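Local coordinates for protein D-mandelate dehydrogenase (Rhodotorula graminis, PDB 2W2K) that probably acts as an NAD(P)-dependent oxidoreductase of the D-isomer specific 2-hydroxyacid dehydrogenase family, interconverting D-mandelate and its 2-oxo acid, at residues A107-A112 against H314-L319; S250-T255 against G273-A278. All coordinates share one frame; numbering follows the deposited sequence.

Interactions 1 and 2 flank the middle of the molecule, with their own centres 32 Å apart and their nearest atoms about 12 Å apart. Interaction 1 packs the loop after strand 105-107, an edge strand of the five-stranded parallel sheet, against helix 310-330. Interaction 2 pairs strands 250-254 and 275-280 inside the seven-stranded parallel sheet of the NAD-binding domain. In sequence, both its strands fall between the two segments of interaction 1. The chain thus leaves the smaller sheet after 107, builds the nucleotide-binding sheet, and returns through helix 310-330. Helix 114-130 follows the 107-112 loop and touches Arg251, Val253 and Thr255, so it reaches from one domain to the other.

Interaction 1: residues A107-A112 against H314-L319; sequences ANSRGA and HEFERL
A type II beta turn, Ser109 to Ala112, packs on helix 310-330, in the domain built on the five-stranded parallel sheet. An Asx turn overlaps its start: Asn108 OD1 accepts from Arg110 N at 3.2 Å, with the donor above the carbonyl plane. The contact across the two segments is apolar. Phe316 carries much of it. Its CG stands anti to the carbonyl carbon (chi1 -72°), which brings one side of the ring to the turn. CD1 lies 3.6 Å from Ser109 CB and equally near Ala112 CB. CE1, one atom further out, meets Ala112 CB at 3.6 Å. Both CB atoms approach the ring obliquely. The Phe316 side chain lies about 6 Å from that of Gly307, which binds NAD(+) in this enzyme; this chain carries none. One helical turn on, Leu319 CD1 reaches Ser109 CA at 3.9 Å. Ser109 OG bonds to Ala86 O, so its polar end is satisfied by the neighbouring strand. Glu315 CB lies 3.8 Å from Ala112 CB; CG, anti to the backbone N, is 3.6 Å from that methyl. The chain then bends at chi2 (77°). In a side-on salt bridge, Arg318 NE hydrogen-bonds to Glu315 OE1, and Arg318 NH2 to Glu315 OE2 at 2.8 Å.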
loop_
_atom_site.group_PDB
_atom_site.type_symbol
_atom_site.label_atom_id
_atom_site.label_comp_id
_atom_site.label_asym_id
_atom_site.label_seq_id
_atom_site.Cartn_x
_atom_site.Cartn_y
_atom_site.Cartn_z
ATOM N N ALA B 107 12.432 5.768 30.644
ATOM C CA ALA B 107 12.443 4.880 29.480
ATOM C C ALA B 107 11.201 5.125 28.625
ATOM O O ALA B 107 10.069 5.187 29.152
ATOM C CB ALA B 107 12.470 3.414 29.929
ATOM N N ASN B 108 11.408 5.273 27.312
ATOM C CA ASN B 108 10.296 5.157 26.356
ATOM C C ASN B 108 10.166 3.684 25.886
ATOM O O ASN B 108 10.683 2.773 26.546
ATOM C CB ASN B 108 10.457 6.137 25.180
ATOM C CG ASN B 108 11.760 5.921 24.387
ATOM O OD1 ASN B 108 12.391 4.874 24.464
ATOM N ND2 ASN B 108 12.137 6.931 23.577
ATOM N N SER B 109 9.458 3.457 24.782
ATOM C CA SER B 109 9.291 2.121 24.209
ATOM C C SER B 109 9.817 2.134 22.756
ATOM O O SER B 109 9.192 1.577 21.854
ATOM C CB SER B 109 7.807 1.654 24.322
ATOM O OG SER B 109 7.379 1.606 25.698
ATOM N N ARG B 110 10.979 2.773 22.555
ATOM C CA ARG B 110 11.673 2.802 21.243
ATOM C C ARG B 110 11.781 1.420 20.556
ATOM O O ARG B 110 12.221 0.408 21.173
ATOM C CB ARG B 110 13.070 3.464 21.383
ATOM C CG ARG B 110 13.930 3.450 20.104
ATOM C CD ARG B 110 15.375 3.964 20.341
ATOM N NE ARG B 110 16.048 3.307 21.466
ATOM C CZ ARG B 110 16.603 2.093 21.433
ATOM N NH1 ARG B 110 16.576 1.348 20.327
ATOM N NH2 ARG B 110 17.159 1.602 22.527
ATOM N N GLY B 111 11.388 1.391 19.276
ATOM C CA GLY B 111 11.459 0.192 18.444
ATOM C C GLY B 111 10.162 -0.578 18.312
ATOM O O GLY B 111 9.995 -1.328 17.356
ATOM N N ALA B 112 9.240 -0.427 19.281
ATOM C CA ALA B 112 7.997 -1.254 19.304
ATOM C C ALA B 112 7.150 -1.122 18.040
ATOM O O ALA B 112 6.532 -2.097 17.605
ATOM C CB ALA B 112 7.118 -0.930 20.551
ATOM N N HIS B 314 1.155 -4.824 22.156
ATOM C CA HIS B 314 1.773 -5.959 22.899
ATOM C C HIS B 314 3.200 -5.581 23.349
ATOM O O HIS B 314 3.599 -5.812 24.512
ATOM C CB HIS B 314 1.850 -7.222 22.019
ATOM C CG HIS B 314 0.600 -8.060 22.007
ATOM N ND1 HIS B 314 -0.656 -7.547 21.751
ATOM C CD2 HIS B 314 0.423 -9.388 22.215
ATOM C CE1 HIS B 314 -1.553 -8.521 21.811
ATOM N NE2 HIS B 314 -0.922 -9.649 22.083
ATOM N N GLU B 315 3.981 -5.012 22.426
ATOM C CA GLU B 315 5.355 -4.627 22.752
ATOM C C GLU B 315 5.457 -3.412 23.719
ATOM O O GLU B 315 6.377 -3.385 24.566
ATOM C CB GLU B 315 6.223 -4.507 21.477
ATOM C CG GLU B 315 7.726 -4.303 21.723
ATOM C CD GLU B 315 8.514 -5.577 22.135
ATOM O OE1 GLU B 315 7.921 -6.669 22.378
ATOM O OE2 GLU B 315 9.762 -5.446 22.223
ATOM N N PHE B 316 4.537 -2.435 23.621
ATOM C CA PHE B 316 4.441 -1.336 24.631
ATOM C C PHE B 316 4.252 -1.923 26.057
ATOM O O PHE B 316 4.951 -1.529 27.002
ATOM C CB PHE B 316 3.271 -0.328 24.363
ATOM C CG PHE B 316 3.470 0.605 23.183
ATOM C CD1 PHE B 316 4.731 0.823 22.598
ATOM C CD2 PHE B 316 2.370 1.293 22.664
ATOM C CE1 PHE B 316 4.867 1.715 21.473
ATOM C CE2 PHE B 316 2.497 2.175 21.570
ATOM C CZ PHE B 316 3.761 2.386 20.984
ATOM N N GLU B 317 3.284 -2.835 26.217
ATOM C CA GLU B 317 3.039 -3.498 27.520
ATOM C C GLU B 317 4.246 -4.318 27.997
ATOM O O GLU B 317 4.628 -4.215 29.173
ATOM C CB GLU B 317 1.748 -4.357 27.459
ATOM C CG GLU B 317 0.486 -3.474 27.293
ATOM C CD GLU B 317 -0.857 -4.191 27.524
ATOM O OE1 GLU B 317 -0.876 -5.422 27.774
ATOM O OE2 GLU B 317 -1.900 -3.483 27.441
ATOM N N ARG B 318 4.861 -5.114 27.104
ATOM C CA ARG B 318 6.068 -5.903 27.490
ATOM C C ARG B 318 7.255 -5.012 27.916
ATOM O O ARG B 318 7.884 -5.275 28.948
ATOM C CB ARG B 318 6.523 -6.869 26.365
ATOM C CG ARG B 318 7.672 -7.860 26.815
ATOM C CD ARG B 318 8.249 -8.654 25.615
ATOM N NE ARG B 318 9.135 -7.832 24.778
ATOM C CZ ARG B 318 10.430 -7.603 25.026
ATOM N NH1 ARG B 318 11.033 -8.121 26.102
ATOM N NH2 ARG B 318 11.136 -6.851 24.194
ATOM N N LEU B 319 7.563 -3.963 27.138
ATOM C CA LEU B 319 8.716 -3.088 27.451
ATOM C C LEU B 319 8.523 -2.302 28.766
ATOM O O LEU B 319 9.433 -2.264 29.612
ATOM C CB LEU B 319 9.040 -2.139 26.265
ATOM C CG LEU B 319 9.753 -2.781 25.048
ATOM C CD1 LEU B 319 9.789 -1.755 23.896
ATOM C CD2 LEU B 319 11.169 -3.251 25.416
#

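Interaction 2: residues S250-T255 against G273-A278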
loop_
_atom_site.group_PDB
_atom_site.type_symbol
_atom_site.label_atom_id
_atom_site.label_comp_id
_atom_site.label_asym_id
_atom_site.label_seq_id
_atom_site.Cartn_x
_atom_site.Cartn_y
_atom_site.Cartn_z
ATOM N N SER B 250 6.624 15.992 -8.927
ATOM C CA SER B 250 7.131 15.075 -7.870
ATOM C C SER B 250 6.102 14.871 -6.720
ATOM O O SER B 250 4.950 15.384 -6.780
ATOM C CB SER B 250 8.480 15.586 -7.348
ATOM O OG SER B 250 8.370 16.951 -6.954
ATOM N N ARG B 251 6.519 14.136 -5.680
ATOM C CA ARG B 251 5.621 13.570 -4.655
ATOM C C ARG B 251 6.306 13.621 -3.280
ATOM O O ARG B 251 7.556 13.558 -3.215
ATOM C CB ARG B 251 5.270 12.100 -5.001
ATOM C CG ARG B 251 4.707 11.901 -6.425
ATOM C CD ARG B 251 4.818 10.449 -6.889
ATOM N NE ARG B 251 4.598 10.334 -8.329
ATOM C CZ ARG B 251 5.524 10.580 -9.266
ATOM N NH1 ARG B 251 6.764 11.001 -8.947
ATOM N NH2 ARG B 251 5.207 10.409 -10.539
ATOM N N ILE B 252 5.511 13.740 -2.194
ATOM C CA ILE B 252 6.081 13.684 -0.816
ATOM C C ILE B 252 5.158 12.971 0.191
ATOM O O ILE B 252 3.920 13.076 0.076
ATOM C CB ILE B 252 6.475 15.095 -0.293
ATOM C CG1 ILE B 252 7.254 15.006 1.042
ATOM C CG2 ILE B 252 5.247 16.013 -0.185
ATOM C CD1 ILE B 252 7.979 16.339 1.378
ATOM N N VAL B 253 5.748 12.217 1.130
ATOM C CA VAL B 253 4.983 11.587 2.248
ATOM C C VAL B 253 5.610 11.923 3.626
ATOM O O VAL B 253 6.839 12.112 3.735
ATOM C CB VAL B 253 4.806 10.025 2.086
ATOM C CG1 VAL B 253 4.234 9.658 0.682
ATOM C CG2 VAL B 253 6.079 9.277 2.371
ATOM N N ASN B 254 4.774 11.996 4.667
ATOM C CA ASN B 254 5.251 12.295 6.039
ATOM C C ASN B 254 4.632 11.336 7.066
ATOM O O ASN B 254 3.384 11.271 7.178
ATOM C CB ASN B 254 4.957 13.776 6.411
ATOM C CG ASN B 254 5.627 14.227 7.727
ATOM O OD1 ASN B 254 6.495 13.538 8.293
ATOM N ND2 ASN B 254 5.245 15.420 8.196
ATOM N N THR B 255 5.491 10.601 7.795
ATOM C CA THR B 255 5.053 9.759 8.922
ATOM C C THR B 255 5.718 10.155 10.253
ATOM O O THR B 255 5.566 9.445 11.258
ATOM C CB THR B 255 5.273 8.243 8.656
ATOM O OG1 THR B 255 6.679 7.981 8.429
ATOM C CG2 THR B 255 4.446 7.786 7.425
ATOM N N GLY B 273 1.231 23.120 -9.207
ATOM C CA GLY B 273 1.621 21.960 -10.019
ATOM C C GLY B 273 3.043 21.458 -9.804
ATOM O O GLY B 273 3.479 20.513 -10.480
ATOM N N LYS B 274 3.792 22.094 -8.896
ATOM C CA LYS B 274 5.152 21.611 -8.579
ATOM C C LYS B 274 5.074 20.168 -8.085
ATOM O O LYS B 274 5.858 19.303 -8.518
ATOM C CB LYS B 274 5.873 22.514 -7.555
ATOM C CG LYS B 274 7.102 21.871 -6.836
ATOM C CD LYS B 274 8.232 21.416 -7.791
ATOM C CE LYS B 274 8.804 22.537 -8.655
ATOM N NZ LYS B 274 9.781 23.391 -7.902
ATOM N N LEU B 275 4.142 19.922 -7.163
ATOM C CA LEU B 275 3.844 18.558 -6.703
ATOM C C LEU B 275 2.609 18.002 -7.408
ATOM O O LEU B 275 1.607 18.710 -7.532
ATOM C CB LEU B 275 3.599 18.547 -5.174
ATOM C CG LEU B 275 4.754 18.893 -4.215
ATOM C CD1 LEU B 275 4.212 19.025 -2.802
ATOM C CD2 LEU B 275 5.881 17.852 -4.252
ATOM N N LEU B 276 2.691 16.750 -7.882
ATOM C CA LEU B 276 1.522 16.005 -8.371
ATOM C C LEU B 276 0.606 15.544 -7.228
ATOM O O LEU B 276 -0.654 15.633 -7.315
ATOM C CB LEU B 276 1.987 14.781 -9.191
ATOM C CG LEU B 276 0.882 13.813 -9.670
ATOM C CD1 LEU B 276 0.003 14.526 -10.720
ATOM C CD2 LEU B 276 1.463 12.508 -10.217
ATOM N N SER B 277 1.232 15.034 -6.168
ATOM C CA SER B 277 0.504 14.325 -5.102
ATOM C C SER B 277 1.305 14.339 -3.785
ATOM O O SER B 277 2.543 14.557 -3.783
ATOM C CB SER B 277 0.180 12.876 -5.543
ATOM O OG SER B 277 1.369 12.203 -5.954
ATOM N N ALA B 278 0.594 14.155 -2.671
ATOM C CA ALA B 278 1.224 14.102 -1.325
ATOM C C ALA B 278 0.437 13.185 -0.385
ATOM O O ALA B 278 -0.774 12.973 -0.588
ATOM C CB ALA B 278 1.362 15.535 -0.717
#
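This is a buried pairing of two neighbouring parallel strands in the seven-stranded sheet of the NAD-binding domain. Strand 250-254 runs beside the start of strand 275-280, and helix 263-271 connects them. Gly273 ends that helix in a Schellman motif; its positive phi (88°) suits glycine. The pairing is irregular. Ser250 bridges Leu275, but Arg251 bridges Ser277, so the register slips by one residue in a beta bulge. The best bond runs from Leu276 N to Ser250 O, 2.9 Å, in the carbonyl plane. Two weak bonds lie to its sides, from Ser250 N to Lys274 O and from Ile252 N to Ser277 O. CA-H...O contacts supplement them, the shortest from Ala278 CA to Ile252 O at 3.2 Å.

Side chains divide between the two faces. Ser250, Ile252, Leu275 and Ala278 share one. There Ile252 and Leu275 cross obliquely, and Ile252 CG2 sits 4.0 Å from Ala278 CB and 4.1 Å from Leu275 CD1. Leu266 of helix 263-271 packs on both Ile252 and Leu275. On the other face Arg251 runs extended from CG to NE. Its CG passes 3.4 Å from Ser277 OG, which is hydrogen-bonded to Val128 O of helix 114-130. The guanidinium reaches further, and NH1 bonds to Asp222 O. At the corner of the bulge, Leu276 CD2 approaches the guanidinium obliquely, 4.3 Å from Arg251 NE.

Beyond the paired part, strand 250-254 leads into Thr255. This residue and the next, Ala256, bind NAD(+) in this enzyme; no cofactor is bound to this chain. Asn254 OD1 accepts from Ala256 N, which ties this loop to the strand end. Parallel strands joined through a helix, with cofactor residues just past a strand's C-terminal end, form the beta-alpha-beta unit of a Rossmann fold.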